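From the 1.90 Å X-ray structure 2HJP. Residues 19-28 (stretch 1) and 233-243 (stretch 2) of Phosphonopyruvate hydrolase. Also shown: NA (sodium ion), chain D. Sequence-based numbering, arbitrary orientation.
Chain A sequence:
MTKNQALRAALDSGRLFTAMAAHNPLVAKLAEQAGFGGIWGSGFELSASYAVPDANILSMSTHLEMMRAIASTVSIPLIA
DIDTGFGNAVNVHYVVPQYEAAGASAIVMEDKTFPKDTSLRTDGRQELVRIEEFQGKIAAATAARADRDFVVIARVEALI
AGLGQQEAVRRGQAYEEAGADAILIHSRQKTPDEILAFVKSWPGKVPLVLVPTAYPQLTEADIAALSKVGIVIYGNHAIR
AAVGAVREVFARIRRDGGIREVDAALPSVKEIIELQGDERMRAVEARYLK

Stretch 1 (19-28) AMAAHNPLVA
Stretch 2 (233-243) IYGNHAIRAAV

The most distinctive feature of this contact is the seating of an isoleucine methyl squarely on a histidine ring: Ile239 CD1 lies 3.6 Å from the centroid of the His23 ring and only 2° off the ring normal, a CH-pi contact over the ring face. Ile239 reaches it although its CA-to-CB bond points sideways, because chi1 is t (-167°) and chi2 is p (72°). His23 points toward the helix with chi1 p (46°) and chi2 -83°. Its CE1 also meets the helix backbone, 3.6 Å from Ile239 CA and, at the ring edge, 3.7 Å from Ala238 C, while Ala242 CB lies 4.2 Å from the same His23 CE1.

Both stretches run from strand through a short connection into helix. Residues 19-21 and 233-234 are extended and parallel, pairing Ala19 with Ile233 and Met20 with Tyr234, each with CA atoms 4.9 Å apart. Tyr234 N donates to Ala19 O (2.9 Å, 168°), and Ala21 N donates to Tyr234 O (3.0 Å) at a more bent 139°. Tyr234 thus uses both its amide and its carbonyl to bind the residues flanking Met20, as expected in a parallel ladder. Ile233 CA adds a CA-H...O contact to Ala19 O at 3.4 Å.

Side chains alternate across this sheet. On one face, Ala19 CB meets Ile233 CD1 at a tight 3.1 Å, the isoleucine having chi1 and chi2 both m (-73°, -90°). On the other, Met20, with chi angles t, p, p (173°, 56°, 74°), curls its end back so that CE rests 3.5 Å from Tyr234 CB; the tyrosine has chi1 m (-68°) and chi2 -63°.

Beyond the ladder, Gly235 (phi/psi -68/-35) and Asn236 (-156/29) lead into the helix at 237-243. Ala21 CB packs 3.2 Å from Gly235 O. Ala238 presents its small methyl toward stretch 1, where CB lies 3.6 Å from Ala21 O and 3.6 Å from Val27 CG1 (chi1 t, 164°). This apolar neighbour offers Ala21 O no hydrogen bond, and that buried carbonyl has no partner in the model.

The first helix begins at Pro25, after Ala22 (-148/136), His23 (-105/-3) and Asn24 (-158/168). Asn24, chi1 p (58°), caps it: OD1 accepts from Val27 N at 2.9 Å. At the second helix, Asn236 OD1 instead accepts from Arg240 NH1 at 2.9 Å. His23 O coordinates the sodium ion NA at 2.7 Å, with three further ligands elsewhere in the structure.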

ATOM      1  N   ALA A  19       9.370  -8.704 -25.425  1.00 15.80           N
ATOM      2  CA  ALA A  19       8.775  -8.467 -24.103  1.00 17.56           C
ATOM      3  C   ALA A  19       7.335  -7.952 -24.382  1.00 16.60           C
ATOM      4  O   ALA A  19       7.133  -7.074 -25.212  1.00 18.53           O
ATOM      5  CB  ALA A  19       9.551  -7.385 -23.322  1.00 16.76           C
ATOM      6  N   MET A  20       6.383  -8.492 -23.654  1.00 16.81           N
ATOM      7  CA  MET A  20       4.936  -8.125 -23.776  1.00 15.99           C
ATOM      8  C   MET A  20       4.407  -7.380 -22.543  1.00 16.77           C
ATOM      9  O   MET A  20       4.678  -7.731 -21.352  1.00 16.90           O
ATOM     10  CB  MET A  20       4.101  -9.410 -23.958  1.00 14.36           C
ATOM     11  CG  MET A  20       2.553  -9.204 -23.919  1.00 16.67           C
ATOM     12  SD  MET A  20       2.016  -7.996 -25.151  1.00 16.89           S
ATOM     13  CE  MET A  20       2.174  -8.986 -26.694  1.00 16.52           C
ATOM     14  N   ALA A  21       3.625  -6.357 -22.840  1.00 16.39           N
ATOM     15  CA  ALA A  21       2.997  -5.587 -21.795  1.00 13.76           C
ATOM     16  C   ALA A  21       2.095  -6.461 -20.891  1.00 14.50           C
ATOM     17  O   ALA A  21       1.469  -7.437 -21.346  1.00 15.27           O
ATOM     18  CB  ALA A  21       2.113  -4.499 -22.451  1.00 12.12           C
ATOM     19  N   ALA A  22       1.999  -6.081 -19.619  1.00 14.55           N
ATOM     20  CA  ALA A  22       1.112  -6.740 -18.697  1.00 14.02           C
ATOM     21  C   ALA A  22       0.640  -5.702 -17.690  1.00 14.59           C
ATOM     22  O   ALA A  22       1.450  -4.899 -17.225  1.00 14.13           O
ATOM     23  CB  ALA A  22       1.791  -7.910 -17.946  1.00 12.97           C
ATOM     24  N   HIS A  23      -0.660  -5.706 -17.370  1.00 15.36           N
ATOM     25  CA  HIS A  23      -1.200  -4.753 -16.363  1.00 15.94           C
ATOM     26  C   HIS A  23      -1.485  -5.472 -15.008  1.00 16.57           C
ATOM     27  O   HIS A  23      -1.938  -4.847 -14.020  1.00 18.15           O
ATOM     28  CB  HIS A  23      -2.456  -4.017 -16.905  1.00 13.81           C
ATOM     29  CG  HIS A  23      -3.461  -4.910 -17.569  1.00 14.85           C
ATOM     30  ND1 HIS A  23      -3.356  -5.308 -18.898  1.00 16.62           N
ATOM     31  CD2 HIS A  23      -4.618  -5.435 -17.111  1.00 14.53           C
ATOM     32  CE1 HIS A  23      -4.414  -6.042 -19.215  1.00 15.39           C
ATOM     33  NE2 HIS A  23      -5.187  -6.138 -18.146  1.00 16.61           N
ATOM     34  N   ASN A  24      -1.286  -6.792 -14.959  1.00 15.69           N
ATOM     35  CA  ASN A  24      -1.420  -7.540 -13.701  1.00 16.17           C
ATOM     36  C   ASN A  24      -0.639  -8.845 -13.811  1.00 15.15           C
ATOM     37  O   ASN A  24      -0.169  -9.144 -14.887  1.00 15.51           O
ATOM     38  CB  ASN A  24      -2.881  -7.797 -13.295  1.00 13.53           C
ATOM     39  CG  ASN A  24      -3.638  -8.519 -14.313  1.00 13.06           C
ATOM     40  OD1 ASN A  24      -3.187  -9.489 -14.809  1.00 14.15           O
ATOM     41  ND2 ASN A  24      -4.850  -8.053 -14.608  1.00 13.64           N
ATOM     42  N   PRO A  25      -0.431  -9.579 -12.688  1.00 16.69           N
ATOM     43  CA  PRO A  25       0.333 -10.853 -12.712  1.00 17.72           C
ATOM     44  C   PRO A  25      -0.311 -11.955 -13.596  1.00 18.30           C
ATOM     45  O   PRO A  25       0.395 -12.768 -14.193  1.00 16.01           O
ATOM     46  CB  PRO A  25       0.364 -11.271 -11.247  1.00 17.29           C
ATOM     47  CG  PRO A  25       0.431  -9.917 -10.514  1.00 15.62           C
ATOM     48  CD  PRO A  25      -0.631  -9.134 -11.297  1.00 16.89           C
ATOM     49  N   LEU A  26      -1.647 -11.985 -13.654  1.00 17.95           N
ATOM     50  CA  LEU A  26      -2.294 -13.000 -14.471  1.00 16.87           C
ATOM     51  C   LEU A  26      -1.908 -12.795 -15.963  1.00 16.24           C
ATOM     52  O   LEU A  26      -1.542 -13.734 -16.657  1.00 15.23           O
ATOM     53  CB  LEU A  26      -3.850 -13.003 -14.267  1.00 16.21           C
ATOM     54  CG  LEU A  26      -4.707 -13.965 -15.130  1.00 15.36           C
ATOM     55  CD1 LEU A  26      -4.315 -15.378 -14.863  1.00 15.37           C
ATOM     56  CD2 LEU A  26      -6.206 -13.810 -14.874  1.00 14.88           C
ATOM     57  N   VAL A  27      -2.053 -11.578 -16.441  1.00 15.72           N
ATOM     58  CA  VAL A  27      -1.697 -11.286 -17.823  1.00 17.44           C
ATOM     59  C   VAL A  27      -0.194 -11.584 -18.031  1.00 15.74           C
ATOM     60  O   VAL A  27       0.205 -12.106 -19.081  1.00 15.40           O
ATOM     61  CB  VAL A  27      -1.966  -9.785 -18.129  1.00 16.35           C
ATOM     62  CG1 VAL A  27      -1.243  -9.383 -19.413  1.00 17.38           C
ATOM     63  CG2 VAL A  27      -3.549  -9.545 -18.184  1.00 16.47           C
ATOM     64  N   ALA A  28       0.644 -11.255 -17.042  1.00 14.35           N
ATOM     65  CA  ALA A  28       2.106 -11.548 -17.192  1.00 14.59           C
ATOM     66  C   ALA A  28       2.295 -13.050 -17.317  1.00 15.87           C
ATOM     67  O   ALA A  28       3.136 -13.547 -18.105  1.00 15.90           O
ATOM     68  CB  ALA A  28       2.898 -10.981 -15.986  1.00 11.50           C
ATOM     69  N   ILE A 233       9.477  -4.365 -27.867  1.00 16.73           N
ATOM     70  CA  ILE A 233       8.464  -4.380 -26.778  1.00 15.69           C
ATOM     71  C   ILE A 233       7.052  -4.165 -27.373  1.00 16.87           C
ATOM     72  O   ILE A 233       6.864  -3.230 -28.169  1.00 16.54           O
ATOM     73  CB  ILE A 233       8.731  -3.208 -25.767  1.00 15.96           C
ATOM     74  CG1 ILE A 233       9.985  -3.549 -24.907  1.00 21.00           C
ATOM     75  CG2 ILE A 233       7.480  -2.953 -24.826  1.00 14.09           C
ATOM     76  CD1 ILE A 233       9.783  -4.315 -23.609  1.00 32.49           C
ATOM     77  N   TYR A 234       6.097  -5.025 -26.989  1.00 15.21           N
ATOM     78  CA  TYR A 234       4.679  -4.859 -27.391  1.00 14.86           C
ATOM     79  C   TYR A 234       4.116  -4.027 -26.261  1.00 15.32           C
ATOM     80  O   TYR A 234       3.849  -4.497 -25.139  1.00 16.66           O
ATOM     81  CB  TYR A 234       4.089  -6.226 -27.587  1.00 15.04           C
ATOM     82  CG  TYR A 234       4.761  -6.854 -28.808  1.00 15.11           C
ATOM     83  CD1 TYR A 234       4.617  -6.283 -30.060  1.00 18.14           C
ATOM     84  CD2 TYR A 234       5.565  -7.990 -28.682  1.00 16.96           C
ATOM     85  CE1 TYR A 234       5.264  -6.837 -31.192  1.00 19.04           C
ATOM     86  CE2 TYR A 234       6.226  -8.572 -29.799  1.00 18.29           C
ATOM     87  CZ  TYR A 234       6.057  -7.965 -31.049  1.00 20.17           C
ATOM     88  OH  TYR A 234       6.702  -8.491 -32.131  1.00 20.37           O
ATOM     89  N   GLY A 235       3.956  -2.764 -26.574  1.00 13.63           N
ATOM     90  CA  GLY A 235       3.631  -1.805 -25.540  1.00 15.85           C
ATOM     91  C   GLY A 235       2.339  -1.787 -24.805  1.00 17.40           C
ATOM     92  O   GLY A 235       2.351  -1.474 -23.592  1.00 16.86           O
ATOM     93  N   ASN A 236       1.231  -2.135 -25.486  1.00 16.48           N
ATOM     94  CA  ASN A 236      -0.073  -2.033 -24.799  1.00 16.60           C
ATOM     95  C   ASN A 236      -1.171  -2.948 -25.357  1.00 17.56           C
ATOM     96  O   ASN A 236      -2.355  -2.667 -25.213  1.00 17.79           O
ATOM     97  CB  ASN A 236      -0.549  -0.537 -24.878  1.00 15.38           C
ATOM     98  CG  ASN A 236      -0.617   0.013 -26.347  1.00 15.48           C
ATOM     99  OD1 ASN A 236      -0.742  -0.753 -27.287  1.00 19.46           O
ATOM    100  ND2 ASN A 236      -0.522   1.364 -26.509  1.00 17.49           N
ATOM    101  N   HIS A 237      -0.773  -4.078 -25.918  1.00 16.85           N
ATOM    102  CA  HIS A 237      -1.683  -4.974 -26.568  1.00 16.65           C
ATOM    103  C   HIS A 237      -2.505  -5.824 -25.580  1.00 16.34           C
ATOM    104  O   HIS A 237      -3.623  -6.277 -25.919  1.00 17.11           O
ATOM    105  CB  HIS A 237      -0.900  -5.843 -27.557  1.00 15.86           C
ATOM    106  CG  HIS A 237      -0.129  -5.042 -28.560  1.00 19.05           C
ATOM    107  ND1 HIS A 237       1.094  -4.465 -28.264  1.00 19.73           N
ATOM    108  CD2 HIS A 237      -0.508  -4.539 -29.767  1.00 16.07           C
ATOM    109  CE1 HIS A 237       1.425  -3.623 -29.242  1.00 20.40           C
ATOM    110  NE2 HIS A 237       0.470  -3.655 -30.167  1.00 19.70           N
ATOM    111  N   ALA A 238      -2.002  -6.005 -24.373  1.00 14.73           N
ATOM    112  CA  ALA A 238      -2.806  -6.781 -23.404  1.00 16.03           C
ATOM    113  C   ALA A 238      -3.995  -5.912 -22.935  1.00 16.23           C
ATOM    114  O   ALA A 238      -5.153  -6.372 -22.923  1.00 16.45           O
ATOM    115  CB  ALA A 238      -1.979  -7.146 -22.181  1.00 14.90           C
ATOM    116  N   ILE A 239      -3.745  -4.654 -22.590  1.00 15.92           N
ATOM    117  CA  ILE A 239      -4.915  -3.897 -22.074  1.00 19.08           C
ATOM    118  C   ILE A 239      -5.955  -3.687 -23.228  1.00 18.48           C
ATOM    119  O   ILE A 239      -7.193  -3.670 -23.026  1.00 18.07           O
ATOM    120  CB  ILE A 239      -4.466  -2.506 -21.409  1.00 17.02           C
ATOM    121  CG1 ILE A 239      -5.628  -1.903 -20.616  1.00 15.22           C
ATOM    122  CG2 ILE A 239      -3.983  -1.544 -22.453  1.00 13.70           C
ATOM    123  CD1 ILE A 239      -5.957  -2.630 -19.318  1.00 16.14           C
ATOM    124  N   ARG A 240      -5.437  -3.578 -24.440  1.00 17.66           N
ATOM    125  CA  ARG A 240      -6.294  -3.342 -25.583  1.00 19.20           C
ATOM    126  C   ARG A 240      -7.110  -4.574 -25.831  1.00 17.54           C
ATOM    127  O   ARG A 240      -8.329  -4.461 -25.974  1.00 16.30           O
ATOM    128  CB  ARG A 240      -5.495  -2.888 -26.830  1.00 17.32           C
ATOM    129  CG  ARG A 240      -5.166  -1.405 -26.761  1.00 19.52           C
ATOM    130  CD  ARG A 240      -3.909  -1.079 -27.669  1.00 17.56           C
ATOM    131  NE  ARG A 240      -4.300  -1.041 -29.097  1.00 17.65           N
ATOM    132  CZ  ARG A 240      -3.430  -1.145 -30.086  1.00 21.52           C
ATOM    133  NH1 ARG A 240      -2.091  -1.277 -29.796  1.00 15.16           N
ATOM    134  NH2 ARG A 240      -3.909  -1.204 -31.318  1.00 19.69           N
ATOM    135  N   ALA A 241      -6.471  -5.742 -25.816  1.00 17.52           N
ATOM    136  CA  ALA A 241      -7.217  -6.971 -26.008  1.00 18.96           C
ATOM    137  C   ALA A 241      -8.305  -7.150 -24.899  1.00 18.69           C
ATOM    138  O   ALA A 241      -9.444  -7.611 -25.165  1.00 15.33           O
ATOM    139  CB  ALA A 241      -6.254  -8.220 -26.003  1.00 17.26           C
ATOM    140  N   ALA A 242      -7.920  -6.846 -23.658  1.00 17.54           N
ATOM    141  CA  ALA A 242      -8.800  -6.997 -22.543  1.00 18.07           C
ATOM    142  C   ALA A 242     -10.016  -6.121 -22.735  1.00 17.51           C
ATOM    143  O   ALA A 242     -11.149  -6.587 -22.583  1.00 18.24           O
ATOM    144  CB  ALA A 242      -8.109  -6.630 -21.205  1.00 16.38           C
ATOM    145  N   VAL A 243      -9.785  -4.841 -23.037  1.00 17.58           N
ATOM    146  CA  VAL A 243     -10.873  -3.904 -23.209  1.00 18.06           C
ATOM    147  C   VAL A 243     -11.811  -4.374 -24.310  1.00 18.53           C
ATOM    148  O   VAL A 243     -13.035  -4.384 -24.122  1.00 19.63           O
ATOM    149  CB  VAL A 243     -10.366  -2.442 -23.526  1.00 17.14           C
ATOM    150  CG1 VAL A 243     -11.484  -1.592 -24.123  1.00 21.13           C
ATOM    151  CG2 VAL A 243      -9.868  -1.771 -22.264  1.00 17.16           C
TER
HETATM  152 NA    NA D 617      -4.081  -3.482 -13.068  1.00 24.55          NA